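Long-range contact in TetR family transcription regulator (Marinobacter aquaeolei, PDB 3PAS), which probably binds DNA and regulates transcription, as TetR-family proteins do, through a predicted N-terminal helix-turn-helix: residues S8-F13 and I47-K52. Numbering follows the deposited sequence. Where two conformers were deposited one is given.
Sequences SKRIAF and IYYEDK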
ATOM      1  N   SER B   8     -14.780  22.594 -20.747  1.00 42.51           N
ATOM      2  CA  SER B   8     -15.483  22.728 -19.471  1.00 41.16           C
ATOM      3  C   SER B   8     -16.600  21.700 -19.183  1.00 39.38           C
ATOM      4  O   SER B   8     -16.796  21.282 -18.030  1.00 36.19           O
ATOM      5  CB  SER B   8     -16.032  24.149 -19.336  1.00 42.67           C
ATOM      6  OG  SER B   8     -17.018  24.212 -18.330  1.00 48.41           O
ATOM      7  N   LYS B   9     -17.373  21.333 -20.198  1.00 36.38           N
ATOM      8  CA  LYS B   9     -18.375  20.288 -20.029  1.00 34.98           C
ATOM      9  C   LYS B   9     -17.600  18.984 -19.824  1.00 29.83           C
ATOM     10  O   LYS B   9     -17.949  18.171 -18.964  1.00 29.97           O
ATOM     11  CB  LYS B   9     -19.271  20.151 -21.283  1.00 38.98           C
ATOM     12  CG  LYS B   9     -20.189  21.293 -21.569  1.00 45.70           C
ATOM     13  CD  LYS B   9     -21.443  21.217 -20.759  1.00 40.73           C
ATOM     14  CE  LYS B   9     -22.441  22.249 -21.210  1.00 46.83           C
ATOM     15  NZ  LYS B   9     -22.999  21.940 -22.545  1.00 45.28           N
ATOM     16  N   ARG B  10     -16.541  18.795 -20.601  1.00 25.60           N
ATOM     17  CA  ARG B  10     -15.735  17.589 -20.492  1.00 27.36           C
ATOM     18  C   ARG B  10     -15.175  17.468 -19.077  1.00 28.36           C
ATOM     19  O   ARG B  10     -15.290  16.427 -18.476  1.00 23.56           O
ATOM     20  CB  ARG B  10     -14.599  17.524 -21.501  1.00 29.28           C
ATOM     21  CG  ARG B  10     -15.017  17.101 -22.913  1.00 33.97           C
ATOM     22  CD  ARG B  10     -13.842  17.087 -23.915  1.00 32.69           C
ATOM     23  NE  ARG B  10     -14.333  16.744 -25.272  1.00 37.59           N
ATOM     24  CZ  ARG B  10     -14.507  15.498 -25.731  1.00 43.91           C
ATOM     25  NH1 ARG B  10     -14.237  14.444 -24.968  1.00 39.67           N
ATOM     26  NH2 ARG B  10     -14.993  15.285 -26.955  1.00 42.72           N
ATOM     27  N   ILE B  11     -14.577  18.543 -18.569  1.00 28.06           N
ATOM     28  CA  ILE B  11     -14.041  18.592 -17.203  0.50 28.24           C
ATOM     29  C   ILE B  11     -15.101  18.251 -16.152  1.00 27.92           C
ATOM     30  O   ILE B  11     -14.812  17.568 -15.149  1.00 25.15           O
ATOM     31  CB  ILE B  11     -13.416  19.993 -16.891  0.50 30.31           C
ATOM     32  CG1 ILE B  11     -12.163  20.213 -17.736  0.50 30.82           C
ATOM     33  CG2 ILE B  11     -13.037  20.140 -15.388  0.50 25.24           C
ATOM     34  CD1 ILE B  11     -11.023  19.376 -17.313  0.50 33.07           C
ATOM     35  N   ALA B  12     -16.331  18.703 -16.371  1.00 24.00           N
ATOM     36  CA  ALA B  12     -17.406  18.430 -15.449  1.00 24.34           C
ATOM     37  C   ALA B  12     -17.624  16.929 -15.378  1.00 24.77           C
ATOM     38  O   ALA B  12     -17.746  16.365 -14.262  1.00 23.62           O
ATOM     39  CB  ALA B  12     -18.702  19.175 -15.807  1.00 22.83           C
ATOM     40  N   PHE B  13     -17.626  16.266 -16.541  1.00 23.72           N
ATOM     41  CA  PHE B  13     -17.795  14.806 -16.559  1.00 21.61           C
ATOM     42  C   PHE B  13     -16.612  14.021 -16.021  1.00 21.37           C
ATOM     43  O   PHE B  13     -16.815  13.023 -15.327  1.00 21.27           O
ATOM     44  CB  PHE B  13     -18.155  14.300 -17.962  1.00 25.22           C
ATOM     45  CG  PHE B  13     -19.503  14.769 -18.460  1.00 21.77           C
ATOM     46  CD1 PHE B  13     -20.678  14.431 -17.795  1.00 19.44           C
ATOM     47  CD2 PHE B  13     -19.584  15.558 -19.591  1.00 26.07           C
ATOM     48  CE1 PHE B  13     -21.903  14.864 -18.248  1.00 19.88           C
ATOM     49  CE2 PHE B  13     -20.818  15.974 -20.062  1.00 22.12           C
ATOM     50  CZ  PHE B  13     -21.988  15.630 -19.385  1.00 19.44           C
ATOM     51  N   ILE B  47     -22.492  13.163 -25.806  1.00 21.86           N
ATOM     52  CA  ILE B  47     -21.871  14.044 -26.837  1.00 23.92           C
ATOM     53  C   ILE B  47     -20.335  13.872 -26.795  1.00 21.84           C
ATOM     54  O   ILE B  47     -19.632  13.809 -27.826  1.00 20.56           O
ATOM     55  CB  ILE B  47     -22.226  15.539 -26.620  1.00 22.18           C
ATOM     56  CG1 ILE B  47     -23.738  15.757 -26.727  1.00 22.14           C
ATOM     57  CG2 ILE B  47     -21.499  16.388 -27.645  1.00 26.04           C
ATOM     58  CD1 ILE B  47     -24.243  17.165 -26.364  1.00 25.03           C
ATOM     59  N   TYR B  48     -19.823  13.753 -25.587  1.00 23.99           N
ATOM     60  CA  TYR B  48     -18.382  13.733 -25.371  1.00 22.77           C
ATOM     61  C   TYR B  48     -17.751  12.357 -25.207  1.00 26.01           C
ATOM     62  O   TYR B  48     -16.592  12.157 -25.586  1.00 22.12           O
ATOM     63  CB  TYR B  48     -18.087  14.579 -24.134  1.00 23.88           C
ATOM     64  CG  TYR B  48     -18.631  15.958 -24.285  1.00 26.72           C
ATOM     65  CD1 TYR B  48     -18.016  16.893 -25.111  1.00 32.79           C
ATOM     66  CD2 TYR B  48     -19.801  16.311 -23.673  1.00 26.94           C
ATOM     67  CE1 TYR B  48     -18.565  18.193 -25.259  1.00 26.91           C
ATOM     68  CE2 TYR B  48     -20.357  17.559 -23.828  1.00 30.06           C
ATOM     69  CZ  TYR B  48     -19.741  18.500 -24.612  1.00 32.80           C
ATOM     70  OH  TYR B  48     -20.331  19.720 -24.732  1.00 39.24           O
ATOM     71  N   TYR B  49     -18.514  11.421 -24.633  1.00 24.60           N
ATOM     72  CA  TYR B  49     -18.013  10.080 -24.309  1.00 23.52           C
ATOM     73  C   TYR B  49     -19.018   9.068 -24.803  1.00 24.83           C
ATOM     74  O   TYR B  49     -20.204   9.198 -24.519  1.00 22.61           O
ATOM     75  CB  TYR B  49     -17.770   9.952 -22.803  1.00 23.98           C
ATOM     76  CG  TYR B  49     -16.780  11.013 -22.377  1.00 21.82           C
ATOM     77  CD1 TYR B  49     -15.419  10.887 -22.697  1.00 21.55           C
ATOM     78  CD2 TYR B  49     -17.204  12.157 -21.740  1.00 26.58           C
ATOM     79  CE1 TYR B  49     -14.563  11.876 -22.421  1.00 26.61           C
ATOM     80  CE2 TYR B  49     -16.334  13.147 -21.415  1.00 26.43           C
ATOM     81  CZ  TYR B  49     -15.024  13.011 -21.759  1.00 27.66           C
ATOM     82  OH  TYR B  49     -14.145  14.006 -21.465  1.00 30.85           O
ATOM     83  N   GLU B  50     -18.548   8.068 -25.530  1.00 22.77           N
ATOM     84  CA  GLU B  50     -19.463   7.131 -26.177  1.00 29.07           C
ATOM     85  C   GLU B  50     -20.185   6.210 -25.227  1.00 26.69           C
ATOM     86  O   GLU B  50     -21.341   5.826 -25.470  1.00 27.32           O
ATOM     87  CB  GLU B  50     -18.739   6.319 -27.268  1.00 34.30           C
ATOM     88  CG  GLU B  50     -18.245   7.248 -28.379  1.00 46.36           C
ATOM     89  CD  GLU B  50     -17.383   6.568 -29.426  1.00 55.66           C
ATOM     90  OE1 GLU B  50     -17.939   5.700 -30.122  1.00 40.20           O
ATOM     91  OE2 GLU B  50     -16.188   6.943 -29.592  1.00 55.90           O
ATOM     92  N   ASP B  51     -19.483   5.802 -24.189  1.00 23.38           N
ATOM     93  CA  ASP B  51     -20.002   4.882 -23.226  1.00 24.05           C
ATOM     94  C   ASP B  51     -19.141   4.980 -21.955  1.00 25.60           C
ATOM     95  O   ASP B  51     -18.158   5.727 -21.918  1.00 23.51           O
ATOM     96  CB  ASP B  51     -19.969   3.482 -23.807  1.00 26.96           C
ATOM     97  CG  ASP B  51     -18.584   3.057 -24.305  1.00 28.69           C
ATOM     98  OD1 ASP B  51     -17.538   3.612 -23.946  1.00 26.45           O
ATOM     99  OD2 ASP B  51     -18.524   2.124 -25.104  1.00 28.93           O
ATOM    100  N   LYS B  52     -19.480   4.170 -20.965  1.00 24.30           N
ATOM    101  CA  LYS B  52     -18.773   4.184 -19.709  1.00 25.62           C
ATOM    102  C   LYS B  52     -17.307   3.842 -19.910  1.00 25.27           C
ATOM    103  O   LYS B  52     -16.408   4.505 -19.368  1.00 24.53           O
ATOM    104  CB  LYS B  52     -19.440   3.203 -18.770  1.00 29.68           C
ATOM    105  CG  LYS B  52     -18.840   3.141 -17.383  1.00 26.56           C
ATOM    106  CD  LYS B  52     -19.662   2.221 -16.479  1.00 30.45           C
ATOM    107  CE  LYS B  52     -18.958   1.984 -15.128  1.00 29.86           C
ATOM    108  NZ  LYS B  52     -19.694   1.069 -14.236  1.00 22.99           N
TER
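A little over one turn of helix 5-24 meets the end of helix 42-48 and the chain leaving it, with the CA atoms of R10 and Y48 6.8 Å apart. Three side chains of the first helix, K9, R10 and F13, meet two successive tyrosines. R10 runs out extended from CG to NE and brings its guanidinium alongside both rings. CD1 of Y48 lies over one guanidinium face, toward its rim, with the two planes 78° apart. The Y49 hydroxyl sits near the guanidinium plane at its edge, and Y49 OH is also 3.5 Å from CG of R10. From NH1 of R10 a weak, bent hydrogen bond reaches O of Y48 (3.3 Å, 129°), while NE forms a salt bridge with D6, one turn earlier. At the CD2 side of the Y48 ring, F13 crosses at about a right angle, CE2 of F13 lying 3.8 Å from CD2 of Y48. K9 lays CB and CG against the phenol end of Y48, CG of K9 3.5 Å from OH. Buried F13 also touches L40, T44 and L45, and Y49 reaches L55 and A58 of helix 52-76. The first helix is thus joined to the predicted DNA-recognition helix mainly by packing of F13, the K9 stem and R10, guanidinium included, on two tyrosines; D6 probably does more than the weak carbonyl bond to orient the R10 charge.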